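Long-range contacts in tyrosyl-tRNA synthetase (Pyrococcus horikoshii, PDB 2CYC), which binds L-tyrosine and, as a class I tyrosyl-tRNA synthetase, probably activates it with ATP and attaches it to tRNA(Tyr): residues V10-T15 with I297-P302; V200-R205 with K215-A220; Q230-W235 with K276-A281. All coordinates share one frame; numbering follows the deposited sequence.

Overall arrangement
Contact 1 encloses the other two along the chain: the loop from 10-15 to 297-302 contains contact 2 and then, in series, contact 3. Its centre lies about 29 Å from that of contact 2 and about 25 Å from that of contact 3, while contacts 2 and 3 sit on opposite sides of the chain's centre, their centres about 42 Å apart. Strand 214-223 carries half of contact 2, pairs with strand 15-19, which begins at the last residue of 10-15, and leads on to 230-235. Contact 2 lies within the Rossmann-type catalytic fold, whereas contacts 1 and 3 link parts of it to the loops at either end of helix 288-297, beyond the KMSKS region.

Contact 1. Residues V10-T15 with I297-P302; sequences VLKKPT and IFREEP
Lys-13 and Arg-299 come closest in the backbone, their CA atoms 6.0 Å apart, where two turns meet just after helices 3-11 and 288-297. Lys-12 reaches across to Glu-300: its first torsion sets CG between the backbone N and the carbonyl carbon (chi1 57°), the chain then bends at chi3, and NZ lies 2.7 Å from Glu-300 OE1 in a salt bridge. The ammonium meets that oxygen from above the carboxylate, 60° out of its plane. Glu-300 CG also lies over the centre of the guanidinium of its neighbour Arg-299. Arg-299 NH1 lies 3.3 Å from Glu-300 OE1, a pairing of charges only, since the oxygen sits well out of the guanidinium plane. NH1 is also 4.1 Å from Lys-12 NZ, a like-charge approach that the shared carboxylate probably eases. A water in the guanidinium plane accepts from Arg-299 NH1 at 2.7 Å and donates to Lys-13 O, the carbonyl oxygen of the cis peptide before Pro-14, at 2.6 Å. Asp-60 of helix 48-63 forms a second salt bridge with Lys-12 NZ. The whole is a surface salt-bridge network, tying the end of the N-terminal helix to helix 48-63 and to the loop leaving helix 288-297.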
loop_
_atom_site.group_PDB
_atom_site.type_symbol
_atom_site.label_atom_id
_atom_site.label_comp_id
_atom_site.label_asym_id
_atom_site.label_seq_id
_atom_site.Cartn_x
_atom_site.Cartn_y
_atom_site.Cartn_z
ATOM N N VAL A 10 27.272 -8.201 19.452
ATOM C CA VAL A 10 26.464 -7.841 18.286
ATOM C C VAL A 10 27.288 -8.018 17.010
ATOM O O VAL A 10 26.794 -8.505 15.992
ATOM C CB VAL A 10 25.977 -6.372 18.379
ATOM C CG1 VAL A 10 25.287 -5.948 17.071
ATOM C CG2 VAL A 10 25.023 -6.223 19.545
ATOM N N LEU A 11 28.559 -7.640 17.097
ATOM C CA LEU A 11 29.487 -7.704 15.975
ATOM C C LEU A 11 30.034 -9.080 15.589
ATOM O O LEU A 11 30.384 -9.294 14.434
ATOM C CB LEU A 11 30.661 -6.758 16.245
ATOM C CG LEU A 11 30.476 -5.272 15.922
ATOM C CD1 LEU A 11 30.555 -5.080 14.426
ATOM C CD2 LEU A 11 29.138 -4.762 16.454
ATOM N N LYS A 12 30.093 -10.018 16.525
ATOM C CA LYS A 12 30.656 -11.327 16.208
ATOM C C LYS A 12 29.942 -12.092 15.096
ATOM O O LYS A 12 28.717 -11.984 14.927
ATOM C CB LYS A 12 30.726 -12.198 17.463
ATOM C CG LYS A 12 29.400 -12.402 18.150
ATOM C CD LYS A 12 29.534 -13.271 19.405
ATOM C CE LYS A 12 29.881 -14.716 19.069
ATOM N NZ LYS A 12 29.564 -15.633 20.195
ATOM N N LYS A 13 30.724 -12.864 14.338
ATOM C CA LYS A 13 30.186 -13.657 13.236
ATOM C C LYS A 13 29.057 -14.508 13.765
ATOM O O LYS A 13 29.090 -14.938 14.910
ATOM C CB LYS A 13 31.271 -14.552 12.629
ATOM C CG LYS A 13 32.284 -13.782 11.809
ATOM C CD LYS A 13 33.255 -14.705 11.088
ATOM C CE LYS A 13 33.856 -14.002 9.871
ATOM N NZ LYS A 13 34.378 -12.644 10.192
ATOM N N PRO A 14 28.081 -14.840 12.910
ATOM C CA PRO A 14 27.971 -14.486 11.490
ATOM C C PRO A 14 27.600 -13.050 11.091
ATOM O O PRO A 14 27.242 -12.810 9.941
ATOM C CB PRO A 14 26.961 -15.507 10.973
ATOM C CG PRO A 14 25.997 -15.588 12.132
ATOM C CD PRO A 14 26.936 -15.666 13.335
ATOM N N THR A 15 27.665 -12.099 12.013
ATOM C CA THR A 15 27.351 -10.725 11.631
ATOM C C THR A 15 28.280 -10.336 10.479
ATOM O O THR A 15 29.477 -10.621 10.518
ATOM C CB THR A 15 27.598 -9.730 12.775
ATOM O OG1 THR A 15 26.643 -9.950 13.815
ATOM C CG2 THR A 15 27.487 -8.294 12.265
ATOM N N ILE A 297 31.159 -24.003 12.000
ATOM C CA ILE A 297 32.165 -24.646 12.842
ATOM C C ILE A 297 33.077 -23.683 13.618
ATOM O O ILE A 297 33.353 -23.910 14.795
ATOM C CB ILE A 297 33.005 -25.634 11.997
ATOM C CG1 ILE A 297 32.061 -26.687 11.391
ATOM C CG2 ILE A 297 34.081 -26.295 12.863
ATOM C CD1 ILE A 297 32.722 -27.701 10.464
ATOM N N PHE A 298 33.542 -22.615 12.975
ATOM C CA PHE A 298 34.392 -21.645 13.667
ATOM C C PHE A 298 33.620 -20.371 13.984
ATOM O O PHE A 298 34.169 -19.267 13.929
ATOM C CB PHE A 298 35.642 -21.300 12.838
ATOM C CG PHE A 298 36.608 -22.433 12.731
ATOM C CD1 PHE A 298 36.518 -23.346 11.686
ATOM C CD2 PHE A 298 37.545 -22.654 13.737
ATOM C CE1 PHE A 298 37.339 -24.468 11.646
ATOM C CE2 PHE A 298 38.369 -23.773 13.708
ATOM C CZ PHE A 298 38.264 -24.683 12.661
ATOM N N ARG A 299 32.337 -20.530 14.292
ATOM C CA ARG A 299 31.507 -19.390 14.635
ATOM C C ARG A 299 32.183 -18.694 15.804
ATOM O O ARG A 299 32.288 -17.477 15.837
ATOM C CB ARG A 299 30.111 -19.843 15.050
ATOM C CG ARG A 299 29.227 -18.688 15.451
ATOM C CD ARG A 299 27.828 -19.169 15.639
ATOM N NE ARG A 299 27.689 -20.010 16.818
ATOM C CZ ARG A 299 27.369 -19.551 18.022
ATOM N NH1 ARG A 299 27.164 -18.254 18.206
ATOM N NH2 ARG A 299 27.223 -20.396 19.033
ATOM N N GLU A 300 32.639 -19.489 16.760
ATOM C CA GLU A 300 33.333 -18.961 17.920
ATOM C C GLU A 300 34.705 -19.612 17.998
ATOM O O GLU A 300 34.820 -20.823 18.174
ATOM C CB GLU A 300 32.548 -19.252 19.197
ATOM C CG GLU A 300 31.136 -18.677 19.193
ATOM C CD GLU A 300 30.472 -18.754 20.552
ATOM O OE1 GLU A 300 29.321 -18.284 20.689
ATOM O OE2 GLU A 300 31.104 -19.283 21.488
ATOM N N GLU A 301 35.747 -18.809 17.839
ATOM C CA GLU A 301 37.102 -19.327 17.916
ATOM C C GLU A 301 37.929 -18.507 18.903
ATOM O O GLU A 301 37.615 -17.348 19.183
ATOM C CB GLU A 301 37.752 -19.362 16.517
ATOM C CG GLU A 301 37.597 -18.105 15.681
ATOM C CD GLU A 301 37.992 -18.315 14.222
ATOM O OE1 GLU A 301 39.130 -18.756 13.966
ATOM O OE2 GLU A 301 37.164 -18.032 13.329
ATOM N N PRO A 302 38.999 -19.105 19.450
ATOM C CA PRO A 302 39.418 -20.479 19.156
ATOM C C PRO A 302 38.464 -21.574 19.625
ATOM O O PRO A 302 37.705 -21.416 20.586
ATOM C CB PRO A 302 40.783 -20.572 19.826
ATOM C CG PRO A 302 40.604 -19.695 21.033
ATOM C CD PRO A 302 39.891 -18.489 20.452
HETATM O O HOH W 1 27.628 -15.965 16.770
#

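Contact 2. Residues V200-R205 with K215-A220; sequences VAQKLR and KLKPVA
Lys-215 lies stretched out over the turn at 200-205, crossing Gln-202 to reach Leu-204. Its CG stands anti to the carbonyl carbon (chi1 -77°) and the rest of the chain is extended, taking CD to 3.3 Å from Gln-202 O. The ammonium then donates to Leu-204 O, NZ to O 2.9 Å; the C=O...N angle is 145° and the donor is tilted 34° from the carbonyl plane. Nearer the backbone, Gln-202 CG rests 4.0 Å from Lys-215 CB. Between the parallel neighbours 183-187 and 214-223, helix 191-200 makes a beta-alpha-beta crossover of the Rossmann-type catalytic fold, with the short strand 209-211, antiparallel to 214-223, also in the connection; this contact lays the turn after that helix against the returning strand. Ala-201 points its methyl at the break in strand 214-223, CB lying 3.5 Å from Leu-216 O and 3.9 Å from Pro-218 CD. A water joins the backbones here, donating to Ala-201 O and to Leu-216 O. Lys-217, also extended, crosses the Gln-202 side chain obliquely, its CE 3.8 Å from Gln-202 CD. Phe-177 touches Ala-201, Leu-204 and Pro-218 from helix 164-178, which supplies Tyr-168, Gln-172 and Asp-175 to the bound tyrosine.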
loop_
_atom_site.group_PDB
_atom_site.type_symbol
_atom_site.label_atom_id
_atom_site.label_comp_id
_atom_site.label_asym_id
_atom_site.label_seq_id
_atom_site.Cartn_x
_atom_site.Cartn_y
_atom_site.Cartn_z
ATOM N N VAL A 200 13.984 7.076 7.039
ATOM C CA VAL A 200 12.716 7.680 7.446
ATOM C C VAL A 200 12.451 7.728 8.950
ATOM O O VAL A 200 11.479 8.353 9.382
ATOM C CB VAL A 200 11.509 6.942 6.797
ATOM C CG1 VAL A 200 11.692 6.859 5.268
ATOM C CG2 VAL A 200 11.363 5.535 7.414
ATOM N N ALA A 201 13.301 7.077 9.742
ATOM C CA ALA A 201 13.088 7.004 11.195
ATOM C C ALA A 201 12.669 8.289 11.901
ATOM O O ALA A 201 11.694 8.305 12.656
ATOM C CB ALA A 201 14.336 6.443 11.881
ATOM N N GLN A 202 13.416 9.360 11.671
ATOM C CA GLN A 202 13.135 10.614 12.335
ATOM C C GLN A 202 12.042 11.457 11.701
ATOM O O GLN A 202 11.699 12.518 12.215
ATOM C CB GLN A 202 14.435 11.402 12.470
ATOM C CG GLN A 202 15.458 10.655 13.324
ATOM C CD GLN A 202 16.749 11.425 13.534
ATOM O OE1 GLN A 202 17.310 11.415 14.626
ATOM N NE2 GLN A 202 17.230 12.081 12.492
ATOM N N LYS A 203 11.478 10.974 10.599
ATOM C CA LYS A 203 10.403 11.695 9.924
ATOM C C LYS A 203 9.028 11.134 10.282
ATOM O O LYS A 203 8.006 11.735 9.949
ATOM C CB LYS A 203 10.574 11.605 8.411
ATOM C CG LYS A 203 11.944 12.025 7.920
ATOM C CD LYS A 203 12.017 11.926 6.406
ATOM C CE LYS A 203 13.414 12.238 5.900
ATOM N NZ LYS A 203 13.453 12.219 4.417
ATOM N N LEU A 204 9.008 9.978 10.945
ATOM C CA LEU A 204 7.755 9.309 11.325
ATOM C C LEU A 204 6.927 10.049 12.367
ATOM O O LEU A 204 7.453 10.554 13.364
ATOM C CB LEU A 204 8.061 7.896 11.817
ATOM C CG LEU A 204 7.954 6.806 10.752
ATOM C CD1 LEU A 204 8.549 7.255 9.431
ATOM C CD2 LEU A 204 8.617 5.562 11.262
ATOM N N ARG A 205 5.620 10.092 12.142
ATOM C CA ARG A 205 4.729 10.790 13.054
ATOM C C ARG A 205 4.008 9.900 14.059
ATOM O O ARG A 205 3.816 10.295 15.201
ATOM C CB ARG A 205 3.676 11.585 12.276
ATOM C CG ARG A 205 2.989 12.633 13.134
ATOM C CD ARG A 205 1.658 13.089 12.549
ATOM N NE ARG A 205 1.293 14.429 13.001
ATOM C CZ ARG A 205 1.921 15.541 12.622
ATOM N NH1 ARG A 205 2.948 15.472 11.782
ATOM N NH2 ARG A 205 1.525 16.722 13.079
ATOM N N LYS A 215 14.125 11.270 18.662
ATOM C CA LYS A 215 13.695 10.255 17.713
ATOM C C LYS A 215 14.949 9.488 17.330
ATOM O O LYS A 215 15.925 10.069 16.859
ATOM C CB LYS A 215 13.062 10.891 16.473
ATOM C CG LYS A 215 11.639 11.385 16.705
ATOM C CD LYS A 215 11.011 11.914 15.417
ATOM C CE LYS A 215 9.591 12.405 15.661
ATOM N NZ LYS A 215 8.937 12.836 14.392
ATOM N N LEU A 216 14.918 8.181 17.544
ATOM C CA LEU A 216 16.062 7.337 17.255
ATOM C C LEU A 216 15.982 6.636 15.912
ATOM O O LEU A 216 14.917 6.519 15.315
ATOM C CB LEU A 216 16.208 6.267 18.335
ATOM C CG LEU A 216 16.272 6.695 19.797
ATOM C CD1 LEU A 216 16.373 5.437 20.661
ATOM C CD2 LEU A 216 17.468 7.627 20.027
ATOM N N LYS A 217 17.138 6.171 15.455
ATOM C CA LYS A 217 17.246 5.416 14.222
ATOM C C LYS A 217 17.558 3.996 14.672
ATOM O O LYS A 217 18.429 3.781 15.512
ATOM C CB LYS A 217 18.395 5.935 13.353
ATOM C CG LYS A 217 18.133 7.310 12.760
ATOM C CD LYS A 217 19.289 7.795 11.905
ATOM C CE LYS A 217 19.003 9.204 11.385
ATOM N NZ LYS A 217 20.060 9.728 10.475
ATOM N N PRO A 218 16.832 3.010 14.146
ATOM C CA PRO A 218 17.150 1.652 14.584
ATOM C C PRO A 218 18.510 1.255 14.021
ATOM O O PRO A 218 18.954 1.803 13.010
ATOM C CB PRO A 218 16.024 0.819 13.973
ATOM C CG PRO A 218 15.709 1.580 12.700
ATOM C CD PRO A 218 15.714 3.015 13.188
ATOM N N VAL A 219 19.158 0.310 14.689
ATOM C CA VAL A 219 20.444 -0.218 14.266
ATOM C C VAL A 219 20.146 -1.472 13.440
ATOM O O VAL A 219 19.382 -2.335 13.872
ATOM C CB VAL A 219 21.306 -0.619 15.488
ATOM C CG1 VAL A 219 22.536 -1.386 15.036
ATOM C CG2 VAL A 219 21.719 0.627 16.264
ATOM N N ALA A 220 20.739 -1.564 12.257
ATOM C CA ALA A 220 20.548 -2.725 11.392
ATOM C C ALA A 220 21.726 -3.676 11.579
ATOM O O ALA A 220 22.883 -3.250 11.548
ATOM C CB ALA A 220 20.463 -2.283 9.927
HETATM O O HOH W 2 12.213 7.111 14.980
#

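Contact 3. Residues Q230-W235 with K276-A281; sequences QEPPKW and KAFCPA
Phe-278 and Trp-235 form a T-shaped (edge-to-face) aromatic pair at the protein surface, where the loop before helix 240-250 meets the loop between helices 267-276 and 288-297. The Phe-278 ring supplies the edge. Its centroid is 4.8 Å from that of the six-membered ring of Trp-235, and the planes stand at 74°. CZ and CE2 are the leading atoms: CZ lies over the indole face, displaced toward the rim, and CE2 comes to 3.5 Å from Trp-235 CZ3. Phe-278 CG is anti to the backbone N (chi1 -178°), beside the carbonyl carbon, where it lies 3.7 Å from Glu-231 CA.

Prolines account for both faces of the phenyl ring. Pro-232 makes a CH-pi contact, CD standing 3.6 Å from the ring centroid and only 11° off the normal, so it sits over the middle. Pro-280, from the same segment as the phenylalanine, lays CG over the opposite face, nearer the rim. An alanine in place of Phe-278 would probably open a gap between these two prolines and leave the Trp-235 indole without its aromatic mate, freer to turn.

Polar anchoring comes from neighbours. Phe-278 shares backbone hydrogen bonding with Leu-229. Gln-230 turns its amide from this contact to the KMSKS region and the residue before it, OE1 bonding Ser-255 OG and NE2 bonding Met-250 O, so the loop is tied to the segment that includes Lys-254, predicted to bind ATP.

Van der Waals contact continues on the Phe-278 ring near its attachment, where Glu-231 CB approaches Phe-278 CD1 obliquely to 3.3 Å, while its carboxylate leads away from the phenylalanine. Trp-235 CZ2 rests 4.2 Å from Pro-280 CG.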
loop_
_atom_site.group_PDB
_atom_site.type_symbol
_atom_site.label_atom_id
_atom_site.label_comp_id
_atom_site.label_asym_id
_atom_site.label_seq_id
_atom_site.Cartn_x
_atom_site.Cartn_y
_atom_site.Cartn_z
ATOM N N GLN A 230 25.579 -26.440 -4.122
ATOM C CA GLN A 230 25.685 -26.709 -5.558
ATOM C C GLN A 230 26.835 -25.984 -6.259
ATOM O O GLN A 230 27.261 -24.910 -5.828
ATOM C CB GLN A 230 24.364 -26.361 -6.262
ATOM C CG GLN A 230 24.085 -24.858 -6.435
ATOM C CD GLN A 230 23.615 -24.177 -5.157
ATOM O OE1 GLN A 230 23.098 -24.828 -4.239
ATOM N NE2 GLN A 230 23.769 -22.859 -5.100
ATOM N N GLU A 231 27.337 -26.573 -7.347
ATOM C CA GLU A 231 28.420 -25.941 -8.087
ATOM C C GLU A 231 27.851 -24.736 -8.824
ATOM O O GLU A 231 26.684 -24.733 -9.213
ATOM C CB GLU A 231 29.065 -26.914 -9.082
ATOM C CG GLU A 231 28.178 -27.356 -10.232
ATOM C CD GLU A 231 28.914 -27.344 -11.568
ATOM O OE1 GLU A 231 30.042 -27.885 -11.643
ATOM O OE2 GLU A 231 28.360 -26.794 -12.546
ATOM N N PRO A 232 28.670 -23.692 -9.021
ATOM C CA PRO A 232 28.264 -22.460 -9.709
ATOM C C PRO A 232 27.798 -22.706 -11.142
ATOM O O PRO A 232 28.177 -23.696 -11.764
ATOM C CB PRO A 232 29.530 -21.607 -9.677
ATOM C CG PRO A 232 30.332 -22.185 -8.541
ATOM C CD PRO A 232 30.100 -23.650 -8.680
ATOM N N PRO A 233 26.980 -21.791 -11.683
ATOM C CA PRO A 233 26.462 -21.903 -13.051
ATOM C C PRO A 233 27.591 -21.730 -14.062
ATOM O O PRO A 233 27.474 -22.117 -15.224
ATOM C CB PRO A 233 25.454 -20.761 -13.126
ATOM C CG PRO A 233 26.128 -19.704 -12.294
ATOM C CD PRO A 233 26.594 -20.500 -11.082
ATOM N N LYS A 234 28.689 -21.146 -13.595
ATOM C CA LYS A 234 29.853 -20.893 -14.430
ATOM C C LYS A 234 31.141 -21.087 -13.630
ATOM O O LYS A 234 31.187 -20.801 -12.429
ATOM C CB LYS A 234 29.786 -19.462 -14.965
ATOM C CG LYS A 234 31.099 -18.932 -15.492
ATOM C CD LYS A 234 30.975 -17.472 -15.877
ATOM C CE LYS A 234 32.310 -16.922 -16.332
ATOM N NZ LYS A 234 32.182 -15.533 -16.838
ATOM N N TRP A 235 32.187 -21.570 -14.294
ATOM C CA TRP A 235 33.463 -21.784 -13.626
ATOM C C TRP A 235 34.600 -21.854 -14.639
ATOM O O TRP A 235 34.464 -22.479 -15.689
ATOM C CB TRP A 235 33.406 -23.069 -12.797
ATOM C CG TRP A 235 34.568 -23.233 -11.867
ATOM C CD1 TRP A 235 35.761 -23.845 -12.137
ATOM C CD2 TRP A 235 34.663 -22.746 -10.522
ATOM N NE1 TRP A 235 36.592 -23.769 -11.042
ATOM C CE2 TRP A 235 35.943 -23.099 -10.038
ATOM C CE3 TRP A 235 33.791 -22.042 -9.680
ATOM C CZ2 TRP A 235 36.372 -22.775 -8.745
ATOM C CZ3 TRP A 235 34.218 -21.718 -8.395
ATOM C CH2 TRP A 235 35.498 -22.085 -7.942
ATOM N N LYS A 276 28.280 -34.720 -2.122
ATOM C CA LYS A 276 28.238 -34.131 -3.458
ATOM C C LYS A 276 28.450 -32.633 -3.517
ATOM O O LYS A 276 28.408 -32.043 -4.589
ATOM C CB LYS A 276 26.929 -34.489 -4.185
ATOM C CG LYS A 276 25.914 -35.253 -3.375
ATOM C CD LYS A 276 25.151 -36.216 -4.270
ATOM C CE LYS A 276 23.815 -36.616 -3.668
ATOM N NZ LYS A 276 22.888 -35.447 -3.507
ATOM N N ALA A 277 28.682 -32.014 -2.365
ATOM C CA ALA A 277 28.878 -30.563 -2.307
ATOM C C ALA A 277 30.055 -30.091 -3.157
ATOM O O ALA A 277 31.040 -30.819 -3.333
ATOM C CB ALA A 277 29.093 -30.123 -0.864
ATOM N N PHE A 278 29.954 -28.872 -3.679
ATOM C CA PHE A 278 31.020 -28.288 -4.487
ATOM C C PHE A 278 32.112 -27.886 -3.496
ATOM O O PHE A 278 31.843 -27.183 -2.517
ATOM C CB PHE A 278 30.495 -27.055 -5.231
ATOM C CG PHE A 278 31.508 -26.406 -6.146
ATOM C CD1 PHE A 278 31.896 -27.025 -7.334
ATOM C CD2 PHE A 278 32.051 -25.163 -5.837
ATOM C CE1 PHE A 278 32.800 -26.407 -8.202
ATOM C CE2 PHE A 278 32.957 -24.538 -6.698
ATOM C CZ PHE A 278 33.330 -25.160 -7.883
ATOM N N CYS A 279 33.339 -28.332 -3.749
ATOM C CA CYS A 279 34.466 -28.040 -2.867
ATOM C C CYS A 279 35.764 -28.416 -3.583
ATOM O O CYS A 279 36.406 -29.419 -3.245
ATOM C CB CYS A 279 34.316 -28.855 -1.580
ATOM S SG CYS A 279 35.593 -28.608 -0.319
ATOM N N PRO A 280 36.159 -27.615 -4.590
ATOM C CA PRO A 280 37.379 -27.845 -5.374
ATOM C C PRO A 280 38.615 -27.821 -4.507
ATOM O O PRO A 280 38.768 -26.950 -3.650
ATOM C CB PRO A 280 37.384 -26.689 -6.378
ATOM C CG PRO A 280 35.945 -26.313 -6.485
ATOM C CD PRO A 280 35.459 -26.410 -5.059
ATOM N N ALA A 281 39.505 -28.775 -4.738
ATOM C CA ALA A 281 40.739 -28.850 -3.974
ATOM C C ALA A 281 41.489 -27.520 -4.070
ATOM O O ALA A 281 41.612 -26.941 -5.155
ATOM C CB ALA A 281 41.614 -29.996 -4.504
#